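Dot/Icm T4SS effector (Legionella pneumophila, PDB 6VVE) is a Dot/Icm-secreted effector kinase that is activated by host inositol hexakisphosphate and probably acts inside the host cell. Local coordinates at residues F26-Y29 against E34-A37; T83-T88 against M93-G98; N134-N137 against V141-Y144. All blocks are in the same frame, centred on the assembly; numbering follows the deposited sequence.

Contact 1 of 3, residues F26-Y29 against E34-A37; sequences FKIY and EVYA. With IHP (inositol hexakisphosphate), chain B.
Ile28 and Tyr29 pair with Ala37 and Tyr36 in an antiparallel beta hairpin, strands 26-30 and 34-41, at the middle of the N-terminal four-stranded sheet. Along the first strand, Phe26 packs on Ile113 and Glu114 of helix 102-121. Lys27 sends its ammonium off to a salt bridge with Glu21, yet its carbonyl O stays at the interface, 3.4 Å from Ala37 CA in a CA-H...O contact. Ile28 forms a non-hydrogen-bonded pair with Ala37, and its two branches divide the apolar work. With CG1 beside the backbone N (chi1 -55°), CD1 reaches Ala37 CB at 3.7 Å, while CG2, anti to the backbone N, meets Val35 CG1 on the partner strand, also at 3.7 Å. Ile113 lies against both Ile28 and Ala37, so helix 102-121 covers this part of the face. Tyr29 and Tyr36 make the hydrogen-bonded pair. Tyr29 N gives a bond to Tyr36 O of 3.0 Å, and the return bond from Tyr36 N to Tyr29 O is straighter, 173° at the hydrogen. Both tyrosine side chains lie on the face opposite Ile28 and Ala37, where Tyr29 also packs on Val38 and Phe40. Val35 connects the hairpin to the bound inositol hexakisphosphate: one methyl faces Ile28, and the other, CG2, lies 3.6 Å from phosphate oxygen O46 of the ligand.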
loop_
_atom_site.group_PDB
_atom_site.type_symbol
_atom_site.label_atom_id
_atom_site.label_comp_id
_atom_site.label_asym_id
_atom_site.label_seq_id
_atom_site.Cartn_x
_atom_site.Cartn_y
_atom_site.Cartn_z
ATOM N N PHE A 26 -16.769 10.127 -9.373
ATOM C CA PHE A 26 -15.908 9.111 -9.955
ATOM C C PHE A 26 -16.684 8.246 -10.938
ATOM O O PHE A 26 -17.866 7.948 -10.727
ATOM C CB PHE A 26 -15.291 8.208 -8.871
ATOM C CG PHE A 26 -14.448 8.943 -7.873
ATOM C CD1 PHE A 26 -13.121 9.235 -8.151
ATOM C CD2 PHE A 26 -14.971 9.333 -6.652
ATOM C CE1 PHE A 26 -12.336 9.903 -7.238
ATOM C CE2 PHE A 26 -14.188 10.008 -5.730
ATOM C CZ PHE A 26 -12.868 10.289 -6.021
ATOM N N LYS A 27 -15.998 7.834 -12.010
ATOM C CA LYS A 27 -16.552 6.937 -13.014
ATOM C C LYS A 27 -15.488 5.916 -13.387
ATOM O O LYS A 27 -14.287 6.206 -13.327
ATOM C CB LYS A 27 -17.007 7.687 -14.270
ATOM C CG LYS A 27 -18.154 8.662 -14.050
ATOM C CD LYS A 27 -19.481 7.936 -13.852
ATOM C CE LYS A 27 -20.618 8.932 -13.638
ATOM N NZ LYS A 27 -21.927 8.261 -13.401
ATOM N N ILE A 28 -15.937 4.731 -13.800
ATOM C CA ILE A 28 -15.057 3.658 -14.244
ATOM C C ILE A 28 -15.297 3.431 -15.731
ATOM O O ILE A 28 -16.447 3.239 -16.158
ATOM C CB ILE A 28 -15.298 2.358 -13.457
ATOM C CG1 ILE A 28 -15.178 2.605 -11.954
ATOM C CG2 ILE A 28 -14.321 1.284 -13.913
ATOM C CD1 ILE A 28 -13.816 3.077 -11.508
ATOM N N TYR A 29 -14.216 3.452 -16.517
ATOM C CA TYR A 29 -14.301 3.290 -17.959
ATOM C C TYR A 29 -13.301 2.243 -18.427
ATOM O O TYR A 29 -12.167 2.190 -17.934
ATOM C CB TYR A 29 -14.017 4.604 -18.704
ATOM C CG TYR A 29 -14.966 5.732 -18.388
ATOM C CD1 TYR A 29 -16.228 5.779 -18.966
ATOM C CD2 TYR A 29 -14.598 6.759 -17.528
ATOM C CE1 TYR A 29 -17.102 6.822 -18.692
ATOM C CE2 TYR A 29 -15.459 7.800 -17.250
ATOM C CZ TYR A 29 -16.711 7.826 -17.833
ATOM O OH TYR A 29 -17.570 8.859 -17.545
ATOM N N GLU A 34 -8.035 -1.274 -21.224
ATOM C CA GLU A 34 -7.536 -0.750 -19.960
ATOM C C GLU A 34 -8.709 -0.173 -19.183
ATOM O O GLU A 34 -9.500 0.596 -19.734
ATOM C CB GLU A 34 -6.469 0.331 -20.178
ATOM C CG GLU A 34 -5.259 -0.126 -20.987
ATOM C CD GLU A 34 -4.440 -1.180 -20.262
ATOM O OE1 GLU A 34 -4.668 -1.384 -19.045
ATOM O OE2 GLU A 34 -3.573 -1.806 -20.917
ATOM N N VAL A 35 -8.820 -0.542 -17.913
ATOM C CA VAL A 35 -9.885 -0.059 -17.039
ATOM C C VAL A 35 -9.333 1.088 -16.201
ATOM O O VAL A 35 -8.361 0.907 -15.453
ATOM C CB VAL A 35 -10.431 -1.185 -16.149
ATOM C CG1 VAL A 35 -11.367 -0.625 -15.089
ATOM C CG2 VAL A 35 -11.147 -2.227 -16.995
ATOM N N TYR A 36 -9.944 2.259 -16.337
ATOM C CA TYR A 36 -9.522 3.471 -15.660
ATOM C C TYR A 36 -10.575 3.920 -14.652
ATOM O O TYR A 36 -11.771 3.626 -14.786
ATOM C CB TYR A 36 -9.290 4.619 -16.650
ATOM C CG TYR A 36 -8.258 4.363 -17.720
ATOM C CD1 TYR A 36 -8.602 3.728 -18.907
ATOM C CD2 TYR A 36 -6.944 4.782 -17.557
ATOM C CE1 TYR A 36 -7.665 3.500 -19.882
ATOM C CE2 TYR A 36 -5.997 4.556 -18.537
ATOM C CZ TYR A 36 -6.359 3.917 -19.692
ATOM O OH TYR A 36 -5.422 3.690 -20.675
ATOM N N ALA A 37 -10.114 4.660 -13.643
ATOM C CA ALA A 37 -10.984 5.417 -12.749
ATOM C C ALA A 37 -10.768 6.899 -13.019
ATOM O O ALA A 37 -9.627 7.375 -12.995
ATOM C CB ALA A 37 -10.695 5.083 -11.287
HETATM C C1 IHP B . -14.092 -9.216 -18.420
HETATM C C2 IHP B . -15.159 -9.937 -19.261
HETATM C C3 IHP B . -16.535 -9.865 -18.597
HETATM C C4 IHP B . -16.941 -8.408 -18.339
HETATM C C5 IHP B . -15.920 -7.739 -17.399
HETATM C C6 IHP B . -14.502 -7.809 -17.963
HETATM O O11 IHP B . -12.918 -9.075 -19.199
HETATM P P1 IHP B . -11.615 -9.991 -18.832
HETATM O O21 IHP B . -10.374 -9.134 -18.872
HETATM O O31 IHP B . -11.787 -10.607 -17.464
HETATM O O41 IHP B . -11.488 -11.109 -19.865
HETATM O O12 IHP B . -14.764 -11.281 -19.388
HETATM P P2 IHP B . -14.702 -11.951 -20.896
HETATM O O22 IHP B . -14.902 -10.883 -21.939
HETATM O O32 IHP B . -13.356 -12.592 -21.087
HETATM O O42 IHP B . -15.791 -12.985 -21.014
HETATM O O13 IHP B . -16.456 -10.524 -17.366
HETATM P P3 IHP B . -17.638 -11.565 -16.903
HETATM O O23 IHP B . -18.540 -11.881 -18.084
HETATM O O33 IHP B . -16.983 -12.845 -16.398
HETATM O O43 IHP B . -18.458 -10.959 -15.786
HETATM O O14 IHP B . -18.206 -8.367 -17.755
HETATM P P4 IHP B . -19.312 -7.342 -18.421
HETATM O O24 IHP B . -19.586 -7.734 -19.849
HETATM O O34 IHP B . -18.743 -5.933 -18.410
HETATM O O44 IHP B . -20.594 -7.390 -17.627
HETATM O O15 IHP B . -16.264 -6.398 -17.228
HETATM P P5 IHP B . -16.796 -5.896 -15.762
HETATM O O25 IHP B . -17.814 -4.790 -15.952
HETATM O O35 IHP B . -17.437 -7.036 -15.017
HETATM O O45 IHP B . -15.615 -5.379 -14.969
HETATM O O16 IHP B . -13.594 -7.405 -16.958
HETATM P P6 IHP B . -12.788 -5.977 -17.125
HETATM O O26 IHP B . -11.308 -6.197 -16.897
HETATM O O36 IHP B . -13.007 -5.422 -18.511
HETATM O O46 IHP B . -13.332 -5.003 -16.100
#

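Contact 2 of 3, residues T83-T88 against M93-G98; sequences TVYEKT and MKVSRG. With ADP (adenosine-5'-diphosphate), chain C; IHP (inositol hexakisphosphate), chain B.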
loop_
_atom_site.group_PDB
_atom_site.type_symbol
_atom_site.label_atom_id
_atom_site.label_comp_id
_atom_site.label_asym_id
_atom_site.label_seq_id
_atom_site.Cartn_x
_atom_site.Cartn_y
_atom_site.Cartn_z
ATOM N N THR A 83 -9.424 -16.540 -1.450
ATOM C CA THR A 83 -8.713 -17.299 -2.467
ATOM C C THR A 83 -8.552 -16.408 -3.687
ATOM O O THR A 83 -9.490 -15.704 -4.070
ATOM C CB THR A 83 -9.465 -18.579 -2.845
ATOM O OG1 THR A 83 -9.697 -19.362 -1.667
ATOM C CG2 THR A 83 -8.659 -19.398 -3.847
ATOM N N VAL A 84 -7.369 -16.438 -4.295
ATOM C CA VAL A 84 -7.033 -15.568 -5.418
ATOM C C VAL A 84 -6.887 -16.419 -6.669
ATOM O O VAL A 84 -6.111 -17.383 -6.687
ATOM C CB VAL A 84 -5.748 -14.765 -5.147
ATOM C CG1 VAL A 84 -5.418 -13.861 -6.330
ATOM C CG2 VAL A 84 -5.897 -13.955 -3.865
ATOM N N TYR A 85 -7.631 -16.059 -7.713
ATOM C CA TYR A 85 -7.629 -16.782 -8.974
ATOM C C TYR A 85 -6.980 -15.936 -10.061
ATOM O O TYR A 85 -6.794 -14.722 -9.913
ATOM C CB TYR A 85 -9.055 -17.162 -9.397
ATOM C CG TYR A 85 -9.809 -17.989 -8.378
ATOM C CD1 TYR A 85 -9.605 -19.360 -8.274
ATOM C CD2 TYR A 85 -10.731 -17.399 -7.525
ATOM C CE1 TYR A 85 -10.296 -20.117 -7.350
ATOM C CE2 TYR A 85 -11.424 -18.148 -6.595
ATOM C CZ TYR A 85 -11.205 -19.505 -6.512
ATOM O OH TYR A 85 -11.895 -20.256 -5.589
ATOM N N GLU A 86 -6.645 -16.595 -11.170
ATOM C CA GLU A 86 -6.115 -15.924 -12.353
ATOM C C GLU A 86 -7.255 -15.782 -13.359
ATOM O O GLU A 86 -7.600 -16.734 -14.061
ATOM C CB GLU A 86 -4.941 -16.692 -12.945
ATOM C CG GLU A 86 -4.340 -16.030 -14.178
ATOM C CD GLU A 86 -3.210 -16.833 -14.789
ATOM O OE1 GLU A 86 -2.579 -17.623 -14.056
ATOM O OE2 GLU A 86 -2.959 -16.676 -16.001
ATOM N N LYS A 87 -7.844 -14.587 -13.421
ATOM C CA LYS A 87 -8.890 -14.325 -14.405
ATOM C C LYS A 87 -8.301 -14.264 -15.808
ATOM O O LYS A 87 -8.822 -14.890 -16.740
ATOM C CB LYS A 87 -9.614 -13.020 -14.060
ATOM C CG LYS A 87 -10.786 -12.689 -14.969
ATOM C CD LYS A 87 -11.850 -13.775 -14.924
ATOM C CE LYS A 87 -13.185 -13.273 -15.455
ATOM N NZ LYS A 87 -13.224 -13.202 -16.938
ATOM N N THR A 88 -7.220 -13.499 -15.981
ATOM C CA THR A 88 -6.483 -13.444 -17.235
ATOM C C THR A 88 -4.996 -13.407 -16.903
ATOM O O THR A 88 -4.600 -13.388 -15.734
ATOM C CB THR A 88 -6.884 -12.231 -18.085
ATOM O OG1 THR A 88 -6.446 -11.030 -17.440
ATOM C CG2 THR A 88 -8.395 -12.185 -18.277
HETATM N N MSE A 93 -8.053 -12.168 -9.366
HETATM C CA MSE A 93 -9.433 -12.133 -8.892
HETATM C C MSE A 93 -9.546 -12.819 -7.529
HETATM O O MSE A 93 -9.339 -14.028 -7.409
HETATM C CB MSE A 93 -10.343 -12.817 -9.911
HETATM C CG MSE A 93 -11.836 -12.764 -9.614
HETATM SE SE MSE A 93 -12.795 -13.610 -11.033
HETATM C CE MSE A 93 -14.611 -13.133 -10.761
ATOM N N LYS A 94 -9.882 -12.040 -6.505
ATOM C CA LYS A 94 -9.911 -12.520 -5.128
ATOM C C LYS A 94 -11.350 -12.665 -4.649
ATOM O O LYS A 94 -12.167 -11.754 -4.826
ATOM C CB LYS A 94 -9.142 -11.567 -4.207
ATOM C CG LYS A 94 -9.083 -12.004 -2.752
ATOM C CD LYS A 94 -8.010 -11.227 -1.997
ATOM C CE LYS A 94 -8.027 -11.559 -0.511
ATOM N NZ LYS A 94 -6.931 -10.848 0.220
ATOM N N VAL A 95 -11.652 -13.808 -4.046
ATOM C CA VAL A 95 -12.960 -14.090 -3.467
ATOM C C VAL A 95 -12.780 -14.129 -1.956
ATOM O O VAL A 95 -12.175 -15.066 -1.416
ATOM C CB VAL A 95 -13.544 -15.410 -3.992
ATOM C CG1 VAL A 95 -14.804 -15.781 -3.221
ATOM C CG2 VAL A 95 -13.835 -15.305 -5.477
ATOM N N SER A 96 -13.303 -13.120 -1.269
ATOM C CA SER A 96 -13.168 -13.042 0.175
ATOM C C SER A 96 -14.233 -13.890 0.865
ATOM O O SER A 96 -15.286 -14.198 0.301
ATOM C CB SER A 96 -13.271 -11.596 0.651
ATOM O OG SER A 96 -13.316 -11.529 2.062
ATOM N N ARG A 97 -13.939 -14.267 2.108
ATOM C CA ARG A 97 -14.838 -15.079 2.916
ATOM C C ARG A 97 -15.877 -14.255 3.667
ATOM O O ARG A 97 -16.708 -14.832 4.378
ATOM C CB ARG A 97 -14.030 -15.915 3.919
ATOM C CG ARG A 97 -13.279 -17.083 3.296
ATOM C CD ARG A 97 -12.453 -17.852 4.333
ATOM N NE ARG A 97 -13.256 -18.300 5.467
ATOM C CZ ARG A 97 -13.210 -17.762 6.686
ATOM N NH1 ARG A 97 -12.387 -16.752 6.951
ATOM N NH2 ARG A 97 -13.985 -18.245 7.646
ATOM N N GLY A 98 -15.854 -12.926 3.529
ATOM C CA GLY A 98 -16.774 -12.087 4.261
ATOM C C GLY A 98 -18.107 -11.893 3.559
ATOM O O GLY A 98 -18.248 -12.132 2.360
HETATM P PB ADP C . -3.050 -12.989 2.541
HETATM O O1B ADP C . -1.858 -12.371 3.245
HETATM O O2B ADP C . -2.849 -14.436 2.176
HETATM O O3B ADP C . -4.391 -12.684 3.186
HETATM P PA ADP C . -4.033 -12.661 -0.105
HETATM O O1A ADP C . -4.415 -11.393 -0.822
HETATM O O2A ADP C . -5.109 -13.581 0.405
HETATM O O3A ADP C . -3.100 -12.207 1.127
HETATM O "O5'" ADP C . -3.084 -13.483 -1.099
HETATM C "C5'" ADP C . -2.823 -14.865 -0.918
HETATM C "C4'" ADP C . -1.879 -15.341 -1.991
HETATM O "O4'" ADP C . -2.438 -15.169 -3.308
HETATM C "C3'" ADP C . -0.523 -14.596 -1.988
HETATM O "O3'" ADP C . 0.438 -15.181 -1.151
HETATM C "C2'" ADP C . -0.110 -14.647 -3.475
HETATM O "O2'" ADP C . 0.699 -15.782 -3.719
HETATM C "C1'" ADP C . -1.437 -14.753 -4.247
HETATM N N9 ADP C . -1.743 -13.417 -4.797
HETATM C C8 ADP C . -2.461 -12.463 -4.166
HETATM N N7 ADP C . -2.551 -11.345 -4.933
HETATM C C5 ADP C . -1.880 -11.590 -6.071
HETATM C C6 ADP C . -1.585 -10.838 -7.305
HETATM N N6 ADP C . -2.051 -9.584 -7.458
HETATM N N1 ADP C . -0.848 -11.447 -8.268
HETATM C C2 ADP C . -0.382 -12.709 -8.117
HETATM N N3 ADP C . -0.620 -13.444 -7.015
HETATM C C4 ADP C . -1.349 -12.954 -5.981
HETATM C C1 IHP B . -14.092 -9.216 -18.420
HETATM C C2 IHP B . -15.159 -9.937 -19.261
HETATM C C3 IHP B . -16.535 -9.865 -18.597
HETATM C C4 IHP B . -16.941 -8.408 -18.339
HETATM C C5 IHP B . -15.920 -7.739 -17.399
HETATM C C6 IHP B . -14.502 -7.809 -17.963
HETATM O O11 IHP B . -12.918 -9.075 -19.199
HETATM P P1 IHP B . -11.615 -9.991 -18.832
HETATM O O21 IHP B . -10.374 -9.134 -18.872
HETATM O O31 IHP B . -11.787 -10.607 -17.464
HETATM O O41 IHP B . -11.488 -11.109 -19.865
HETATM O O12 IHP B . -14.764 -11.281 -19.388
HETATM P P2 IHP B . -14.702 -11.951 -20.896
HETATM O O22 IHP B . -14.902 -10.883 -21.939
HETATM O O32 IHP B . -13.356 -12.592 -21.087
HETATM O O42 IHP B . -15.791 -12.985 -21.014
HETATM O O13 IHP B . -16.456 -10.524 -17.366
HETATM P P3 IHP B . -17.638 -11.565 -16.903
HETATM O O23 IHP B . -18.540 -11.881 -18.084
HETATM O O33 IHP B . -16.983 -12.845 -16.398
HETATM O O43 IHP B . -18.458 -10.959 -15.786
HETATM O O14 IHP B . -18.206 -8.367 -17.755
HETATM P P4 IHP B . -19.312 -7.342 -18.421
HETATM O O24 IHP B . -19.586 -7.734 -19.849
HETATM O O34 IHP B . -18.743 -5.933 -18.410
HETATM O O44 IHP B . -20.594 -7.390 -17.627
HETATM O O15 IHP B . -16.264 -6.398 -17.228
HETATM P P5 IHP B . -16.796 -5.896 -15.762
HETATM O O25 IHP B . -17.814 -4.790 -15.952
HETATM O O35 IHP B . -17.437 -7.036 -15.017
HETATM O O45 IHP B . -15.615 -5.379 -14.969
HETATM O O16 IHP B . -13.594 -7.405 -16.958
HETATM P P6 IHP B . -12.788 -5.977 -17.125
HETATM O O26 IHP B . -11.308 -6.197 -16.897
HETATM O O36 IHP B . -13.007 -5.422 -18.511
HETATM O O46 IHP B . -13.332 -5.003 -16.100
#
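Val84 and Lys94 meet as a non-hydrogen-bonded pair, with Val84 CG2 3.9 Å from Lys94 CG, and together they face the nucleotide. Both Val84 methyls pack against ADP, CG2 being 3.7 Å from the ribose O4'. Lys94 runs fully extended past this valine, and its NZ donates to alpha-phosphate oxygen O1A at 2.8 Å; Asp207 adds a salt bridge to the same ammonium. On the other face, the edge of the Tyr85 ring receives Val95 CG2 at CE2, 3.9 Å away in the ring plane. Selenomethionine Met93 stretches out until SE lies 4.0 Å from Lys87 CD. The lysine chain bends at chi2 (60°) and chi4, bringing NZ 3.0 Å from IHP O31. Holding these side chains in place are two antiparallel hydrogen-bonded pairs, Thr83 with Val95 and Tyr85 with Met93, the shortest bond being Tyr85 N to Met93 O at 2.7 Å. Beyond them, the chain turns a corner in a classic beta bulge, Lys87 and Thr88 both facing Lys91. The hairpin carries two lysines to different anions: Lys94, like the N-lobe lysine of protein kinases, probably positions the alpha-phosphate, and Lys87 probably offsets charge on the inositol phosphate.

Contact 3 of 3, residues N134-N137 against V141-Y144; sequences NIKN and VYFY. With IHP (inositol hexakisphosphate), chain B.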
loop_
_atom_site.group_PDB
_atom_site.type_symbol
_atom_site.label_atom_id
_atom_site.label_comp_id
_atom_site.label_asym_id
_atom_site.label_seq_id
_atom_site.Cartn_x
_atom_site.Cartn_y
_atom_site.Cartn_z
ATOM N N ASN A 134 -15.985 -5.922 -7.595
ATOM C CA ASN A 134 -17.078 -6.026 -8.550
ATOM C C ASN A 134 -18.341 -6.441 -7.809
ATOM O O ASN A 134 -18.355 -7.462 -7.105
ATOM C CB ASN A 134 -16.734 -7.034 -9.643
ATOM C CG ASN A 134 -17.701 -6.970 -10.812
ATOM O OD1 ASN A 134 -18.882 -7.307 -10.680
ATOM N ND2 ASN A 134 -17.201 -6.542 -11.966
ATOM N N ILE A 135 -19.406 -5.656 -7.971
ATOM C CA ILE A 135 -20.599 -5.827 -7.153
ATOM C C ILE A 135 -21.862 -5.899 -7.999
ATOM O O ILE A 135 -22.972 -5.692 -7.488
ATOM C CB ILE A 135 -20.708 -4.674 -6.130
ATOM C CG1 ILE A 135 -20.862 -3.342 -6.879
ATOM C CG2 ILE A 135 -19.495 -4.649 -5.228
ATOM C CD1 ILE A 135 -20.838 -2.129 -5.993
ATOM N N LYS A 136 -21.714 -6.200 -9.289
ATOM C CA LYS A 136 -22.900 -6.273 -10.142
ATOM C C LYS A 136 -23.805 -7.425 -9.711
ATOM O O LYS A 136 -25.014 -7.392 -9.950
ATOM C CB LYS A 136 -22.502 -6.408 -11.611
ATOM C CG LYS A 136 -21.771 -7.688 -11.989
ATOM C CD LYS A 136 -21.091 -7.514 -13.344
ATOM C CE LYS A 136 -20.406 -8.796 -13.801
ATOM N NZ LYS A 136 -19.729 -8.626 -15.120
ATOM N N ASN A 137 -23.241 -8.453 -9.072
ATOM C CA ASN A 137 -24.007 -9.475 -8.357
ATOM C C ASN A 137 -23.632 -9.359 -6.881
ATOM O O ASN A 137 -22.498 -9.672 -6.500
ATOM C CB ASN A 137 -23.711 -10.879 -8.889
ATOM C CG ASN A 137 -24.558 -11.953 -8.214
ATOM O OD1 ASN A 137 -24.975 -11.804 -7.061
ATOM N ND2 ASN A 137 -24.812 -13.045 -8.930
ATOM N N VAL A 141 -19.488 -11.377 -5.230
ATOM C CA VAL A 141 -18.587 -10.235 -5.175
ATOM C C VAL A 141 -17.153 -10.734 -5.240
ATOM O O VAL A 141 -16.819 -11.782 -4.680
ATOM C CB VAL A 141 -18.840 -9.409 -3.898
ATOM C CG1 VAL A 141 -17.882 -8.228 -3.823
ATOM C CG2 VAL A 141 -20.289 -8.938 -3.853
ATOM N N TYR A 142 -16.299 -9.978 -5.925
ATOM C CA TYR A 142 -14.905 -10.364 -6.090
ATOM C C TYR A 142 -14.082 -9.128 -6.401
ATOM O O TYR A 142 -14.608 -8.112 -6.864
ATOM C CB TYR A 142 -14.740 -11.411 -7.198
ATOM C CG TYR A 142 -15.502 -11.095 -8.458
ATOM C CD1 TYR A 142 -14.978 -10.233 -9.415
ATOM C CD2 TYR A 142 -16.742 -11.666 -8.702
ATOM C CE1 TYR A 142 -15.673 -9.945 -10.574
ATOM C CE2 TYR A 142 -17.442 -11.386 -9.864
ATOM C CZ TYR A 142 -16.905 -10.525 -10.793
ATOM O OH TYR A 142 -17.598 -10.247 -11.952
ATOM N N PHE A 143 -12.777 -9.238 -6.151
ATOM C CA PHE A 143 -11.848 -8.112 -6.197
ATOM C C PHE A 143 -10.924 -8.287 -7.394
ATOM O O PHE A 143 -10.086 -9.194 -7.404
ATOM C CB PHE A 143 -11.057 -8.029 -4.889
ATOM C CG PHE A 143 -10.243 -6.776 -4.736
ATOM C CD1 PHE A 143 -10.849 -5.578 -4.385
ATOM C CD2 PHE A 143 -8.871 -6.797 -4.922
ATOM C CE1 PHE A 143 -10.101 -4.423 -4.241
ATOM C CE2 PHE A 143 -8.120 -5.649 -4.777
ATOM C CZ PHE A 143 -8.732 -4.460 -4.439
ATOM N N TYR A 144 -11.074 -7.415 -8.393
ATOM C CA TYR A 144 -10.181 -7.414 -9.543
ATOM C C TYR A 144 -8.926 -6.609 -9.221
ATOM O O TYR A 144 -8.988 -5.583 -8.533
ATOM C CB TYR A 144 -10.857 -6.813 -10.773
ATOM C CG TYR A 144 -11.719 -7.752 -11.590
ATOM C CD1 TYR A 144 -11.462 -9.117 -11.639
ATOM C CD2 TYR A 144 -12.783 -7.261 -12.334
ATOM C CE1 TYR A 144 -12.245 -9.971 -12.396
ATOM C CE2 TYR A 144 -13.577 -8.108 -13.099
ATOM C CZ TYR A 144 -13.303 -9.460 -13.123
ATOM O OH TYR A 144 -14.087 -10.298 -13.880
HETATM C C1 IHP B . -14.092 -9.216 -18.420
HETATM C C2 IHP B . -15.159 -9.937 -19.261
HETATM C C3 IHP B . -16.535 -9.865 -18.597
HETATM C C4 IHP B . -16.941 -8.408 -18.339
HETATM C C5 IHP B . -15.920 -7.739 -17.399
HETATM C C6 IHP B . -14.502 -7.809 -17.963
HETATM O O11 IHP B . -12.918 -9.075 -19.199
HETATM P P1 IHP B . -11.615 -9.991 -18.832
HETATM O O21 IHP B . -10.374 -9.134 -18.872
HETATM O O31 IHP B . -11.787 -10.607 -17.464
HETATM O O41 IHP B . -11.488 -11.109 -19.865
HETATM O O12 IHP B . -14.764 -11.281 -19.388
HETATM P P2 IHP B . -14.702 -11.951 -20.896
HETATM O O22 IHP B . -14.902 -10.883 -21.939
HETATM O O32 IHP B . -13.356 -12.592 -21.087
HETATM O O42 IHP B . -15.791 -12.985 -21.014
HETATM O O13 IHP B . -16.456 -10.524 -17.366
HETATM P P3 IHP B . -17.638 -11.565 -16.903
HETATM O O23 IHP B . -18.540 -11.881 -18.084
HETATM O O33 IHP B . -16.983 -12.845 -16.398
HETATM O O43 IHP B . -18.458 -10.959 -15.786
HETATM O O14 IHP B . -18.206 -8.367 -17.755
HETATM P P4 IHP B . -19.312 -7.342 -18.421
HETATM O O24 IHP B . -19.586 -7.734 -19.849
HETATM O O34 IHP B . -18.743 -5.933 -18.410
HETATM O O44 IHP B . -20.594 -7.390 -17.627
HETATM O O15 IHP B . -16.264 -6.398 -17.228
HETATM P P5 IHP B . -16.796 -5.896 -15.762
HETATM O O25 IHP B . -17.814 -4.790 -15.952
HETATM O O35 IHP B . -17.437 -7.036 -15.017
HETATM O O45 IHP B . -15.615 -5.379 -14.969
HETATM O O16 IHP B . -13.594 -7.405 -16.958
HETATM P P6 IHP B . -12.788 -5.977 -17.125
HETATM O O26 IHP B . -11.308 -6.197 -16.897
HETATM O O36 IHP B . -13.007 -5.422 -18.511
HETATM O O46 IHP B . -13.332 -5.003 -16.100
HETATM O O HOH W 1 -16.801 -9.366 -14.134
#
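One water gathers Lys136 NZ, Tyr142 OH, Tyr144 OH and two phosphate oxygens of inositol hexakisphosphate, so that both segments share it at the ligand, beside the direct bonds. It lies 2.9 Å from Tyr144 OH and accepts from Lys136 NZ. The lysine also binds the ligand directly: its chain, extended beyond CG, brings NZ among oxygens of three phosphates, donating to O43 at 2.7 Å and to O35 and O44. Behind this polar end, Asn134 and Tyr142 run side by side in the same direction, amide and ring planes 19° apart, with Asn134 CB only 3.2 Å from Tyr142 CE1. With CG between the backbone N and carbonyl carbon (chi1 46°), the Tyr142 ring swings alongside the Asn134 side chain. Its ring presents CE1 to one face of Tyr144, 3.5 Å above that ring's plane and offset toward the rim. Asn134 ND2 adds a weak bond to O35, and Asn134 OD1 accepts a weak one from Lys136 N, which ties the amide to the turn carrying the lysine. The backbone pairing is uneven: Asn134 N to Tyr142 O is 2.7 Å, whereas the return bond is weak at 3.5 Å. Beside this pairing, Val141 CG1 lies against Asn134 O. Lysine, tyrosines and asparagine, on strand 142-146, strand 132-134 and the loop after it, thus build one wall of a polyphosphate-binding pocket, the inositol hexakisphosphate site of this kinase.

In the fold
From the N terminus, contact 1 comes first, closing the short turn between strands 26-30 and 34-41 in the four-stranded sheet. Contact 2 then closes the hairpin of strands 82-88 and 91-96. After helix 102-121, contact 3 closes the loop between strands 132-134 and 142-146. The three follow in series, none nested or crossed. Contacts 2 and 3 belong to one five-stranded sheet and touch where strands 91-96 and 142-146 run side by side, Lys94 O and Phe143 N being 2.9 Å apart. Contact 1 touches neither, but inositol hexakisphosphate reaches all three, bridging the two sheets, while ADP lies against contact 2.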